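Local coordinates for pyruvate kinase 1 (PDB 4KCT), which transfers phosphate from phosphoenolpyruvate to ADP, yielding pyruvate and ATP in glycolysis, and also has an intrinsic oxaloacetate decarboxylase activity, at residues 279-287 against 319-327; 20-28 against 41-52. One frame throughout, in Å; residues are numbered along the deposited sequence.

How the contacts relate
Both contacts belong to the eight-stranded beta/alpha barrel of the kinase and both are buried, yet they hold different layers of it. Contact 2 joins strands 23-27 and 46-52 of the barrel wall, largely through backbone hydrogen bonds, with apolar side chains packed on both faces and an arginine and a potassium ligand toward the active-site end. Contact 1 lies in the outer layer, where helix 275-289 meets the end of helix 311-323; side-chain amides, one isoleucine and bridging waters do the work, and a second subunit borders it. Their centres are about 18 Å apart. The two meet where the chain enters strand 327-330, next to strand 23-27 in the closed barrel: Asp-326 O lies 3.0 Å from Arg-23 N, probably hydrogen-bonded.

Contact 1: residues 279-287 against 319-327; sequences QMCIISKCN and NAVLNGADC
Gln-279 and Asn-323 cross at about a right angle, their amide planes 76° apart. Gln-279 NE2 donates to Asn-323 OD1 (3.0 Å), in the plane of that carbonyl, while Gln-279 OE1 accepts from Arg-263 of the pyruvate pocket. With CG swung opposite the backbone N (chi1 173°) and the chain extended beyond it, Gln-279 carries its amide across to the neighbouring helix. Ile-283 fills the middle and also crosses Asn-323 nearly perpendicularly: its CG2 lies 3.3 Å from Asn-323 O, and its CD1 touches Asn-323 CB at 3.8 Å and Ala-325 CB at 4.0 Å. One turn on, Asn-287 ND2 gives a hydrogen to Gly-324 O (3.0 Å) from above the carbonyl plane, although the oxygen lies close to the plane of the asparagine amide. Two waters hydrogen-bond to Asn-323 O; one joins it to Met-280 O, the other to Ser-284 OG and Asn-287 OD1. Ser-284 OG also bonds Asn-7 of the second subunit. Gly-324, at positive phi, ends helix 311-323 in a Schellman motif that turns the chain into barrel strand 327-330. Helix segments 279-287 and 319-323, crossing at -43°, pack as successive outer helices of a TIM barrel.

Contact 2: residues 20-28 against 41-52; sequences RANRIVCTI and LMKSGMSVARMN. With K (potassium ion), chain D.
Backbone bonds pair the strands in parallel, with Val-25 beside Val-48, Cys-26 beside Ala-49 and Thr-27 beside Arg-50. Cys-26 N donates to Val-48 O, Arg-50 N to Cys-26 O (2.8 Å) and Ile-28 N to Arg-50 O. At the start of the pairing, Ile-24 O takes Ser-47 N at 2.9 Å and, more weakly, Val-48 N.

Apolar contacts occupy both faces. Val-25 and Val-48 lie side by side, pointing the same way. On the face of Cys-26 and Ala-49, Cys-26 SG meets Met-46 CB (3.7 Å); the side chains of Ile-28 and Leu-41 slide past each other in opposite directions, their CD1 atoms 3.9 Å apart, and Ile-28 crosses Met-46 at about a right angle. Leu-41 belongs to helix 35-44, so this is a beta-alpha-beta crossover, the first unit of the TIM barrel; Gly-45 closes the helix in a Schellman motif.

Polar side chains gather at the two ends. Arg-50 CG stands opposite the backbone N (chi1 174°) and the chain is straight from CG to NE, which carries the guanidinium along Thr-27; NH1 donates to Thr-27 OG1 (2.8 Å, 156°) in the guanidinium plane. That hydroxyl also bonds Leu-330 O, and Arg-50 NE forms a salt bridge to Asp-84. The Arg-50 side chain comes within about 4 Å of the bound pyruvate. Asn-52 OD1 binds the potassium ion at 2.7 Å, together with Ser-54, Asp-84, Thr-85 and two waters. At the far end, one water links Arg-20 NH1, Ile-24 N, Gly-45 O and Ser-47 OG, while Arg-20 NH2 passes 3.5 Å from Gly-45 CA.

Contact 1: residues 279-287 against 319-327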
ATOM      1  N   GLN A 279      12.048   7.667 -22.128  1.00 14.66           N
ATOM      2  CA  GLN A 279      11.306   8.868 -21.738  1.00 15.16           C
ATOM      3  C   GLN A 279      10.745   8.700 -20.316  1.00 15.54           C
ATOM      4  O   GLN A 279      10.902   9.581 -19.449  1.00 14.77           O
ATOM      5  CB  GLN A 279      10.135   9.109 -22.713  1.00 16.63           C
ATOM      6  CG  GLN A 279       9.215  10.246 -22.283  1.00 18.04           C
ATOM      7  CD  GLN A 279       8.209  10.617 -23.365  1.00 21.05           C
ATOM      8  OE1 GLN A 279       8.540  10.606 -24.562  1.00 21.71           O
ATOM      9  NE2 GLN A 279       6.998  11.009 -22.949  1.00 16.35           N
ATOM     10  N   MET A 280      10.048   7.591 -20.086  1.00 14.11           N
ATOM     11  CA  MET A 280       9.440   7.371 -18.785  1.00 16.70           C
ATOM     12  C   MET A 280      10.487   7.358 -17.685  1.00 15.99           C
ATOM     13  O   MET A 280      10.267   7.871 -16.598  1.00 15.10           O
ATOM     14  CB  MET A 280       8.688   6.041 -18.772  1.00 17.83           C
ATOM     15  CG  MET A 280       7.411   6.056 -19.595  1.00 24.62           C
ATOM     16  SD  MET A 280       6.811   4.356 -19.806  1.00 33.57           S
ATOM     17  CE  MET A 280       6.043   4.105 -18.228  1.00 26.40           C
ATOM     18  N   CYS A 281      11.568   6.638 -17.932  1.00 15.57           N
ATOM     19  CA  CYS A 281      12.650   6.513 -16.959  1.00 16.34           C
ATOM     20  C   CYS A 281      13.315   7.869 -16.629  1.00 16.97           C
ATOM     21  O   CYS A 281      13.396   8.252 -15.477  1.00 16.00           O
ATOM     22  CB  CYS A 281      13.695   5.538 -17.480  1.00 18.07           C
ATOM     23  SG  CYS A 281      15.132   5.428 -16.396  1.00 21.92           S
ATOM     24  N   ILE A 282      13.634   8.645 -17.667  1.00 14.98           N
ATOM     25  CA  ILE A 282      14.300   9.925 -17.492  1.00 14.52           C
ATOM     26  C   ILE A 282      13.379  10.947 -16.803  1.00 14.51           C
ATOM     27  O   ILE A 282      13.792  11.638 -15.858  1.00 13.49           O
ATOM     28  CB  ILE A 282      14.785  10.472 -18.836  1.00 14.29           C
ATOM     29  CG1 ILE A 282      15.945   9.616 -19.376  1.00 15.06           C
ATOM     30  CG2 ILE A 282      15.196  11.927 -18.717  1.00 13.96           C
ATOM     31  CD1 ILE A 282      16.214   9.878 -20.857  1.00 15.65           C
ATOM     32  N   ILE A 283      12.125  11.011 -17.221  1.00 12.84           N
ATOM     33  CA  ILE A 283      11.220  11.943 -16.577  1.00 13.07           C
ATOM     34  C   ILE A 283      11.071  11.633 -15.087  1.00 13.34           C
ATOM     35  O   ILE A 283      11.186  12.539 -14.218  1.00 13.14           O
ATOM     36  CB  ILE A 283       9.844  11.997 -17.266  1.00 12.93           C
ATOM     37  CG1 ILE A 283       9.990  12.664 -18.656  1.00 12.91           C
ATOM     38  CG2 ILE A 283       8.864  12.771 -16.376  1.00 13.05           C
ATOM     39  CD1 ILE A 283       8.720  12.542 -19.548  1.00 12.68           C
ATOM     40  N   SER A 284      10.854  10.359 -14.772  1.00 12.23           N
ATOM     41  CA  SER A 284      10.686   9.957 -13.367  1.00 14.05           C
ATOM     42  C   SER A 284      11.945  10.217 -12.548  1.00 13.22           C
ATOM     43  O   SER A 284      11.862  10.695 -11.426  1.00 13.56           O
ATOM     44  CB  SER A 284      10.258   8.496 -13.266  1.00 13.55           C
ATOM     45  OG  SER A 284       8.913   8.377 -13.786  1.00 16.00           O
ATOM     46  N   LYS A 285      13.109   9.958 -13.127  1.00 14.04           N
ATOM     47  CA  LYS A 285      14.351  10.251 -12.426  1.00 15.03           C
ATOM     48  C   LYS A 285      14.488  11.747 -12.139  1.00 16.03           C
ATOM     49  O   LYS A 285      14.955  12.129 -11.065  1.00 16.53           O
ATOM     50  CB  LYS A 285      15.578   9.740 -13.219  1.00 15.45           C
ATOM     51  CG  LYS A 285      15.801   8.218 -13.091  1.00 17.61           C
ATOM     52  CD  LYS A 285      16.994   7.786 -13.940  1.00 20.48           C
ATOM     53  CE  LYS A 285      17.324   6.303 -13.760  1.00 20.42           C
ATOM     54  NZ  LYS A 285      17.964   6.045 -12.451  1.00 19.83           N
ATOM     55  N   CYS A 286      14.136  12.592 -13.107  1.00 14.01           N
ATOM     56  CA  CYS A 286      14.143  14.045 -12.869  1.00 15.02           C
ATOM     57  C   CYS A 286      13.149  14.480 -11.791  1.00 15.14           C
ATOM     58  O   CYS A 286      13.447  15.381 -11.005  1.00 16.25           O
ATOM     59  CB  CYS A 286      13.875  14.820 -14.172  1.00 14.63           C
ATOM     60  SG  CYS A 286      15.272  14.729 -15.329  1.00 16.61           S
ATOM     61  N   ASN A 287      11.943  13.915 -11.820  1.00 14.17           N
ATOM     62  CA  ASN A 287      10.954  14.166 -10.775  1.00 15.17           C
ATOM     63  C   ASN A 287      11.517  13.821  -9.386  1.00 16.20           C
ATOM     64  O   ASN A 287      11.275  14.545  -8.404  1.00 16.03           O
ATOM     65  CB  ASN A 287       9.675  13.350 -11.000  1.00 14.87           C
ATOM     66  CG  ASN A 287       8.885  13.771 -12.250  1.00 17.67           C
ATOM     67  OD1 ASN A 287       7.979  13.051 -12.659  1.00 20.36           O
ATOM     68  ND2 ASN A 287       9.243  14.897 -12.872  1.00 16.09           N
ATOM     69  N   ASN A 319       0.223  12.327 -22.482  1.00 14.38           N
ATOM     70  CA  ASN A 319       1.051  11.340 -21.784  1.00 14.27           C
ATOM     71  C   ASN A 319       2.393  11.840 -21.274  1.00 13.64           C
ATOM     72  O   ASN A 319       2.860  11.394 -20.212  1.00 13.73           O
ATOM     73  CB  ASN A 319       1.208  10.063 -22.625  1.00 15.86           C
ATOM     74  CG  ASN A 319      -0.011   9.169 -22.523  1.00 20.46           C
ATOM     75  OD1 ASN A 319      -0.449   8.851 -21.412  1.00 22.90           O
ATOM     76  ND2 ASN A 319      -0.685   8.940 -23.651  1.00 16.25           N
ATOM     77  N   ALA A 320       2.988  12.812 -21.977  1.00 12.39           N
ATOM     78  CA  ALA A 320       4.201  13.483 -21.465  1.00 13.33           C
ATOM     79  C   ALA A 320       3.884  14.214 -20.151  1.00 14.03           C
ATOM     80  O   ALA A 320       4.627  14.101 -19.167  1.00 14.91           O
ATOM     81  CB  ALA A 320       4.787  14.467 -22.509  1.00 12.50           C
ATOM     82  N   VAL A 321       2.722  14.842 -20.093  1.00 13.21           N
ATOM     83  CA  VAL A 321       2.301  15.503 -18.852  1.00 13.31           C
ATOM     84  C   VAL A 321       2.007  14.481 -17.727  1.00 14.20           C
ATOM     85  O   VAL A 321       2.538  14.594 -16.603  1.00 15.79           O
ATOM     86  CB  VAL A 321       1.050  16.350 -19.097  1.00 13.47           C
ATOM     87  CG1 VAL A 321       0.442  16.780 -17.767  1.00 12.58           C
ATOM     88  CG2 VAL A 321       1.414  17.554 -19.973  1.00 14.54           C
ATOM     89  N   LEU A 322       1.277  13.420 -18.066  1.00 13.58           N
ATOM     90  CA  LEU A 322       0.998  12.340 -17.089  1.00 14.96           C
ATOM     91  C   LEU A 322       2.274  11.626 -16.652  1.00 15.73           C
ATOM     92  O   LEU A 322       2.376  11.181 -15.502  1.00 15.14           O
ATOM     93  CB  LEU A 322       0.025  11.309 -17.684  1.00 16.96           C
ATOM     94  CG  LEU A 322      -1.405  11.835 -17.968  1.00 17.98           C
ATOM     95  CD1 LEU A 322      -2.257  10.804 -18.723  1.00 21.80           C
ATOM     96  CD2 LEU A 322      -2.095  12.248 -16.679  1.00 21.22           C
ATOM     97  N   ASN A 323       3.229  11.476 -17.570  1.00 13.74           N
ATOM     98  CA  ASN A 323       4.543  10.900 -17.202  1.00 16.62           C
ATOM     99  C   ASN A 323       5.224  11.723 -16.085  1.00 15.09           C
ATOM    100  O   ASN A 323       6.153  11.226 -15.455  1.00 15.07           O
ATOM    101  CB  ASN A 323       5.512  10.887 -18.395  1.00 15.60           C
ATOM    102  CG  ASN A 323       5.209   9.794 -19.422  1.00 22.36           C
ATOM    103  OD1 ASN A 323       5.751   9.840 -20.526  1.00 21.11           O
ATOM    104  ND2 ASN A 323       4.395   8.787 -19.051  1.00 19.57           N
ATOM    105  N   GLY A 324       4.998  13.042 -16.097  1.00 13.79           N
ATOM    106  CA  GLY A 324       5.600  13.916 -15.077  1.00 15.05           C
ATOM    107  C   GLY A 324       6.469  15.043 -15.618  1.00 14.66           C
ATOM    108  O   GLY A 324       7.184  15.695 -14.862  1.00 16.99           O
ATOM    109  N   ALA A 325       6.433  15.253 -16.928  1.00 13.44           N
ATOM    110  CA  ALA A 325       7.286  16.276 -17.544  1.00 14.48           C
ATOM    111  C   ALA A 325       6.843  17.665 -17.052  1.00 16.40           C
ATOM    112  O   ALA A 325       5.647  17.930 -16.967  1.00 16.43           O
ATOM    113  CB  ALA A 325       7.171  16.205 -19.068  1.00 16.71           C
ATOM    114  N   ASP A 326       7.798  18.548 -16.732  1.00 14.62           N
ATOM    115  CA  ASP A 326       7.428  19.949 -16.442  1.00 15.96           C
ATOM    116  C   ASP A 326       6.945  20.652 -17.707  1.00 15.08           C
ATOM    117  O   ASP A 326       5.940  21.386 -17.678  1.00 15.51           O
ATOM    118  CB  ASP A 326       8.605  20.731 -15.825  1.00 16.29           C
ATOM    119  CG  ASP A 326       9.068  20.143 -14.480  1.00 21.07           C
ATOM    120  OD1 ASP A 326       9.804  19.101 -14.526  1.00 20.92           O
ATOM    121  OD2 ASP A 326       8.849  20.818 -13.399  1.00 19.49           O
ATOM    122  N   CYS A 327       7.675  20.443 -18.795  1.00 14.23           N
ATOM    123  CA  CYS A 327       7.498  21.188 -20.030  1.00 15.41           C
ATOM    124  C   CYS A 327       7.294  20.241 -21.185  1.00 15.95           C
ATOM    125  O   CYS A 327       7.898  19.159 -21.237  1.00 14.50           O
ATOM    126  CB  CYS A 327       8.753  22.012 -20.369  1.00 18.59           C
ATOM    127  SG  CYS A 327       9.233  23.163 -19.089  1.00 20.19           S
TER
HETATM  128  O   HOH W   1       7.488   8.961 -16.561  1.00 20.05           O
HETATM  129  O   HOH W   2       7.187  10.503 -13.007  1.00 18.20           O
HETATM  130  O   HOH W   3      10.918  17.371 -12.728  1.00 19.00           O

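Contact 2: residues 20-28 against 41-52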
ATOM      1  N   ARG A  20      -3.183  26.467 -15.717  1.00 15.52           N
ATOM      2  CA  ARG A  20      -2.380  25.420 -16.344  1.00 15.55           C
ATOM      3  C   ARG A  20      -1.057  25.334 -15.581  1.00 14.34           C
ATOM      4  O   ARG A  20      -0.371  26.338 -15.414  1.00 14.86           O
ATOM      5  CB  ARG A  20      -2.108  25.797 -17.817  1.00 15.06           C
ATOM      6  CG  ARG A  20      -1.070  24.918 -18.510  1.00 13.87           C
ATOM      7  CD  ARG A  20      -1.173  25.082 -20.032  1.00 14.88           C
ATOM      8  NE  ARG A  20      -1.129  26.492 -20.446  1.00 15.49           N
ATOM      9  CZ  ARG A  20       0.007  27.200 -20.505  1.00 17.36           C
ATOM     10  NH1 ARG A  20       1.173  26.599 -20.240  1.00 15.14           N
ATOM     11  NH2 ARG A  20       0.007  28.423 -21.002  1.00 16.85           N
ATOM     12  N   ALA A  21      -0.673  24.125 -15.186  1.00 15.01           N
ATOM     13  CA  ALA A  21       0.558  23.920 -14.429  1.00 14.67           C
ATOM     14  C   ALA A  21       1.769  23.716 -15.334  1.00 14.55           C
ATOM     15  O   ALA A  21       2.885  24.134 -14.997  1.00 13.54           O
ATOM     16  CB  ALA A  21       0.398  22.732 -13.496  1.00 15.23           C
ATOM     17  N   ASN A  22       1.588  22.978 -16.434  1.00 13.44           N
ATOM     18  CA  ASN A  22       2.739  22.659 -17.297  1.00 14.03           C
ATOM     19  C   ASN A  22       3.133  23.814 -18.209  1.00 14.94           C
ATOM     20  O   ASN A  22       2.362  24.770 -18.405  1.00 14.42           O
ATOM     21  CB  ASN A  22       2.467  21.381 -18.138  1.00 14.00           C
ATOM     22  CG  ASN A  22       2.227  20.175 -17.278  1.00 16.48           C
ATOM     23  OD1 ASN A  22       1.069  19.863 -16.935  1.00 16.70           O
ATOM     24  ND2 ASN A  22       3.315  19.569 -16.784  1.00 16.13           N
ATOM     25  N   ARG A  23       4.361  23.757 -18.723  1.00 14.40           N
ATOM     26  CA  ARG A  23       4.948  24.912 -19.408  1.00 16.02           C
ATOM     27  C   ARG A  23       5.326  24.528 -20.838  1.00 15.18           C
ATOM     28  O   ARG A  23       5.692  23.386 -21.097  1.00 17.02           O
ATOM     29  CB  ARG A  23       6.186  25.425 -18.644  1.00 15.68           C
ATOM     30  CG  ARG A  23       5.847  25.925 -17.220  1.00 14.63           C
ATOM     31  CD  ARG A  23       4.994  27.185 -17.292  1.00 14.93           C
ATOM     32  NE  ARG A  23       4.532  27.607 -15.957  1.00 16.39           N
ATOM     33  CZ  ARG A  23       3.258  27.545 -15.542  1.00 17.87           C
ATOM     34  NH1 ARG A  23       2.325  26.957 -16.300  1.00 15.91           N
ATOM     35  NH2 ARG A  23       2.940  27.964 -14.322  1.00 16.68           N
ATOM     36  N   ILE A  24       5.264  25.511 -21.747  1.00 14.44           N
ATOM     37  CA  ILE A  24       5.440  25.274 -23.183  1.00 15.07           C
ATOM     38  C   ILE A  24       6.673  26.046 -23.712  1.00 15.74           C
ATOM     39  O   ILE A  24       6.804  27.258 -23.504  1.00 15.77           O
ATOM     40  CB  ILE A  24       4.171  25.688 -23.966  1.00 16.18           C
ATOM     41  CG1 ILE A  24       2.980  24.843 -23.490  1.00 15.15           C
ATOM     42  CG2 ILE A  24       4.390  25.551 -25.484  1.00 15.06           C
ATOM     43  CD1 ILE A  24       1.624  25.370 -23.970  1.00 17.07           C
ATOM     44  N   VAL A  25       7.591  25.305 -24.326  1.00 14.42           N
ATOM     45  CA  VAL A  25       8.775  25.866 -24.955  1.00 15.51           C
ATOM     46  C   VAL A  25       8.521  25.901 -26.477  1.00 15.75           C
ATOM     47  O   VAL A  25       8.142  24.894 -27.053  1.00 16.13           O
ATOM     48  CB  VAL A  25       9.988  24.938 -24.681  1.00 15.10           C
ATOM     49  CG1 VAL A  25      11.234  25.438 -25.364  1.00 15.30           C
ATOM     50  CG2 VAL A  25      10.216  24.784 -23.180  1.00 18.30           C
ATOM     51  N   CYS A  26       8.638  27.073 -27.087  1.00 16.43           N
ATOM     52  CA  CYS A  26       8.428  27.230 -28.542  1.00 17.43           C
ATOM     53  C   CYS A  26       9.715  27.634 -29.216  1.00 16.08           C
ATOM     54  O   CYS A  26      10.365  28.596 -28.796  1.00 16.34           O
ATOM     55  CB  CYS A  26       7.388  28.316 -28.817  1.00 17.30           C
ATOM     56  SG  CYS A  26       5.794  27.946 -28.064  1.00 21.20           S
ATOM     57  N   THR A  27      10.049  26.933 -30.291  1.00 17.33           N
ATOM     58  CA  THR A  27      11.143  27.330 -31.172  1.00 17.13           C
ATOM     59  C   THR A  27      10.750  28.471 -32.097  1.00 18.90           C
ATOM     60  O   THR A  27       9.690  28.431 -32.737  1.00 18.92           O
ATOM     61  CB  THR A  27      11.621  26.143 -32.016  1.00 17.02           C
ATOM     62  OG1 THR A  27      11.846  25.037 -31.151  1.00 17.51           O
ATOM     63  CG2 THR A  27      12.948  26.495 -32.763  1.00 18.05           C
ATOM     64  N   ILE A  28      11.606  29.492 -32.164  1.00 17.59           N
ATOM     65  CA  ILE A  28      11.331  30.659 -32.979  1.00 18.96           C
ATOM     66  C   ILE A  28      11.965  30.487 -34.378  1.00 21.55           C
ATOM     67  O   ILE A  28      13.033  29.891 -34.519  1.00 17.69           O
ATOM     68  CB  ILE A  28      11.855  31.939 -32.315  1.00 19.54           C
ATOM     69  CG1 ILE A  28      11.327  32.036 -30.865  1.00 18.12           C
ATOM     70  CG2 ILE A  28      11.447  33.179 -33.131  1.00 18.35           C
ATOM     71  CD1 ILE A  28       9.819  31.789 -30.723  1.00 17.93           C
ATOM     72  N   LEU A  41       2.193  34.433 -29.752  1.00 19.95           N
ATOM     73  CA  LEU A  41       2.703  33.194 -29.171  1.00 20.47           C
ATOM     74  C   LEU A  41       2.619  33.238 -27.645  1.00 19.96           C
ATOM     75  O   LEU A  41       2.278  32.246 -27.007  1.00 20.93           O
ATOM     76  CB  LEU A  41       4.146  32.959 -29.588  1.00 22.93           C
ATOM     77  CG  LEU A  41       4.487  32.050 -30.769  1.00 30.36           C
ATOM     78  CD1 LEU A  41       5.912  31.494 -30.633  1.00 23.88           C
ATOM     79  CD2 LEU A  41       3.485  30.915 -30.962  1.00 26.59           C
ATOM     80  N   MET A  42       3.033  34.358 -27.061  1.00 18.71           N
ATOM     81  CA  MET A  42       2.989  34.523 -25.611  1.00 19.89           C
ATOM     82  C   MET A  42       1.545  34.468 -25.100  1.00 21.66           C
ATOM     83  O   MET A  42       1.240  33.751 -24.143  1.00 20.70           O
ATOM     84  CB  MET A  42       3.635  35.847 -25.219  1.00 21.56           C
ATOM     85  CG  MET A  42       5.145  35.816 -25.378  1.00 24.16           C
ATOM     86  SD  MET A  42       5.876  37.460 -25.309  1.00 22.70           S
ATOM     87  CE  MET A  42       7.557  37.051 -25.825  1.00 22.59           C
ATOM     88  N   LYS A  43       0.645  35.174 -25.770  1.00 21.17           N
ATOM     89  CA  LYS A  43      -0.766  35.114 -25.380  1.00 22.19           C
ATOM     90  C   LYS A  43      -1.297  33.715 -25.519  1.00 21.50           C
ATOM     91  O   LYS A  43      -2.139  33.296 -24.757  1.00 23.53           O
ATOM     92  CB  LYS A  43      -1.607  36.068 -26.222  1.00 22.80           C
ATOM     93  CG  LYS A  43      -1.375  37.522 -25.874  1.00 26.30           C
ATOM     94  CD  LYS A  43      -1.933  38.404 -26.985  1.00 30.47           C
ATOM     95  CE  LYS A  43      -2.085  39.831 -26.533  1.00 41.13           C
ATOM     96  NZ  LYS A  43      -2.819  40.593 -27.583  1.00 53.57           N
ATOM     97  N   SER A  44      -0.783  32.974 -26.486  1.00 21.09           N
ATOM     98  CA  SER A  44      -1.263  31.611 -26.718  1.00 21.25           C
ATOM     99  C   SER A  44      -0.753  30.616 -25.667  1.00 21.75           C
ATOM    100  O   SER A  44      -1.345  29.529 -25.487  1.00 21.88           O
ATOM    101  CB  SER A  44      -0.877  31.132 -28.121  1.00 22.09           C
ATOM    102  OG  SER A  44      -1.514  31.914 -29.121  1.00 21.97           O
ATOM    103  N   GLY A  45       0.372  30.946 -25.027  1.00 19.86           N
ATOM    104  CA  GLY A  45       0.904  30.118 -23.933  1.00 19.79           C
ATOM    105  C   GLY A  45       2.388  29.775 -23.963  1.00 18.70           C
ATOM    106  O   GLY A  45       2.870  28.984 -23.133  1.00 19.63           O
ATOM    107  N   MET A  46       3.162  30.447 -24.807  1.00 19.14           N
ATOM    108  CA  MET A  46       4.611  30.224 -24.788  1.00 17.89           C
ATOM    109  C   MET A  46       5.192  30.775 -23.483  1.00 17.88           C
ATOM    110  O   MET A  46       4.929  31.923 -23.145  1.00 19.04           O
ATOM    111  CB  MET A  46       5.292  30.942 -25.942  1.00 18.70           C
ATOM    112  CG  MET A  46       6.810  30.842 -25.842  1.00 22.57           C
ATOM    113  SD  MET A  46       7.744  31.642 -27.200  1.00 23.64           S
ATOM    114  CE  MET A  46       7.378  33.375 -26.923  1.00 19.61           C
ATOM    115  N   SER A  47       5.972  29.964 -22.767  1.00 16.81           N
ATOM    116  CA  SER A  47       6.730  30.439 -21.590  1.00 16.92           C
ATOM    117  C   SER A  47       8.214  30.642 -21.869  1.00 16.14           C
ATOM    118  O   SER A  47       8.880  31.379 -21.144  1.00 18.58           O
ATOM    119  CB  SER A  47       6.578  29.463 -20.413  1.00 18.18           C
ATOM    120  OG  SER A  47       5.259  29.544 -19.893  1.00 22.09           O
ATOM    121  N   VAL A  48       8.769  29.865 -22.804  1.00 15.08           N
ATOM    122  CA  VAL A  48      10.228  29.945 -23.106  1.00 15.34           C
ATOM    123  C   VAL A  48      10.393  29.932 -24.610  1.00 16.15           C
ATOM    124  O   VAL A  48       9.721  29.156 -25.294  1.00 15.22           O
ATOM    125  CB  VAL A  48      11.007  28.738 -22.558  1.00 14.95           C
ATOM    126  CG1 VAL A  48      12.474  28.774 -23.041  1.00 15.50           C
ATOM    127  CG2 VAL A  48      10.917  28.676 -21.010  1.00 15.89           C
ATOM    128  N   ALA A  49      11.208  30.862 -25.126  1.00 14.59           N
ATOM    129  CA  ALA A  49      11.525  30.922 -26.540  1.00 15.16           C
ATOM    130  C   ALA A  49      12.855  30.214 -26.821  1.00 16.07           C
ATOM    131  O   ALA A  49      13.881  30.520 -26.203  1.00 19.35           O
ATOM    132  CB  ALA A  49      11.583  32.380 -27.011  1.00 15.09           C
ATOM    133  N   ARG A  50      12.799  29.198 -27.658  1.00 16.30           N
ATOM    134  CA  ARG A  50      13.988  28.418 -28.002  1.00 16.52           C
ATOM    135  C   ARG A  50      14.590  28.925 -29.323  1.00 16.16           C
ATOM    136  O   ARG A  50      13.872  29.123 -30.314  1.00 15.71           O
ATOM    137  CB  ARG A  50      13.637  26.954 -28.129  1.00 15.56           C
ATOM    138  CG  ARG A  50      14.786  26.051 -28.620  1.00 18.32           C
ATOM    139  CD  ARG A  50      14.267  24.625 -28.839  1.00 19.64           C
ATOM    140  NE  ARG A  50      15.275  23.703 -29.381  1.00 22.24           N
ATOM    141  CZ  ARG A  50      15.236  23.214 -30.615  1.00 24.08           C
ATOM    142  NH1 ARG A  50      14.251  23.578 -31.462  1.00 19.04           N
ATOM    143  NH2 ARG A  50      16.190  22.391 -31.022  1.00 23.03           N
ATOM    144  N   MET A  51      15.872  29.274 -29.276  1.00 16.22           N
ATOM    145  CA  MET A  51      16.638  29.568 -30.472  1.00 17.61           C
ATOM    146  C   MET A  51      17.467  28.341 -30.835  1.00 18.33           C
ATOM    147  O   MET A  51      18.310  27.891 -30.049  1.00 16.64           O
ATOM    148  CB  MET A  51      17.577  30.756 -30.223  1.00 18.65           C
ATOM    149  CG  MET A  51      16.883  32.005 -29.655  1.00 19.74           C
ATOM    150  SD  MET A  51      18.056  33.324 -29.330  1.00 24.09           S
ATOM    151  CE  MET A  51      19.068  32.623 -28.011  1.00 18.01           C
ATOM    152  N   ASN A  52      17.240  27.815 -32.032  1.00 18.37           N
ATOM    153  CA  ASN A  52      17.955  26.657 -32.496  1.00 18.94           C
ATOM    154  C   ASN A  52      19.182  27.080 -33.257  1.00 20.33           C
ATOM    155  O   ASN A  52      19.088  27.491 -34.422  1.00 19.13           O
ATOM    156  CB  ASN A  52      17.070  25.812 -33.409  1.00 20.41           C
ATOM    157  CG  ASN A  52      17.749  24.510 -33.830  1.00 22.17           C
ATOM    158  OD1 ASN A  52      18.887  24.216 -33.422  1.00 18.55           O
ATOM    159  ND2 ASN A  52      17.066  23.737 -34.650  1.00 22.39           N
TER
HETATM  160  K     K D1002      20.282  22.362 -31.971  1.00 27.08           K
HETATM  161  O   HOH W   4       3.688  27.814 -20.967  1.00 15.96           O
HETATM  162  O   HOH W   5       1.882  30.563 -20.359  1.00 31.07           O
HETATM  163  O   HOH W   6      15.643  29.357 -33.783  1.00 21.54           O
HETATM  164  O   HOH W   7      21.542  20.120 -32.429  1.00 25.20           O
HETATM  165  O   HOH W   8      18.174  20.417 -32.393  1.00 33.20           O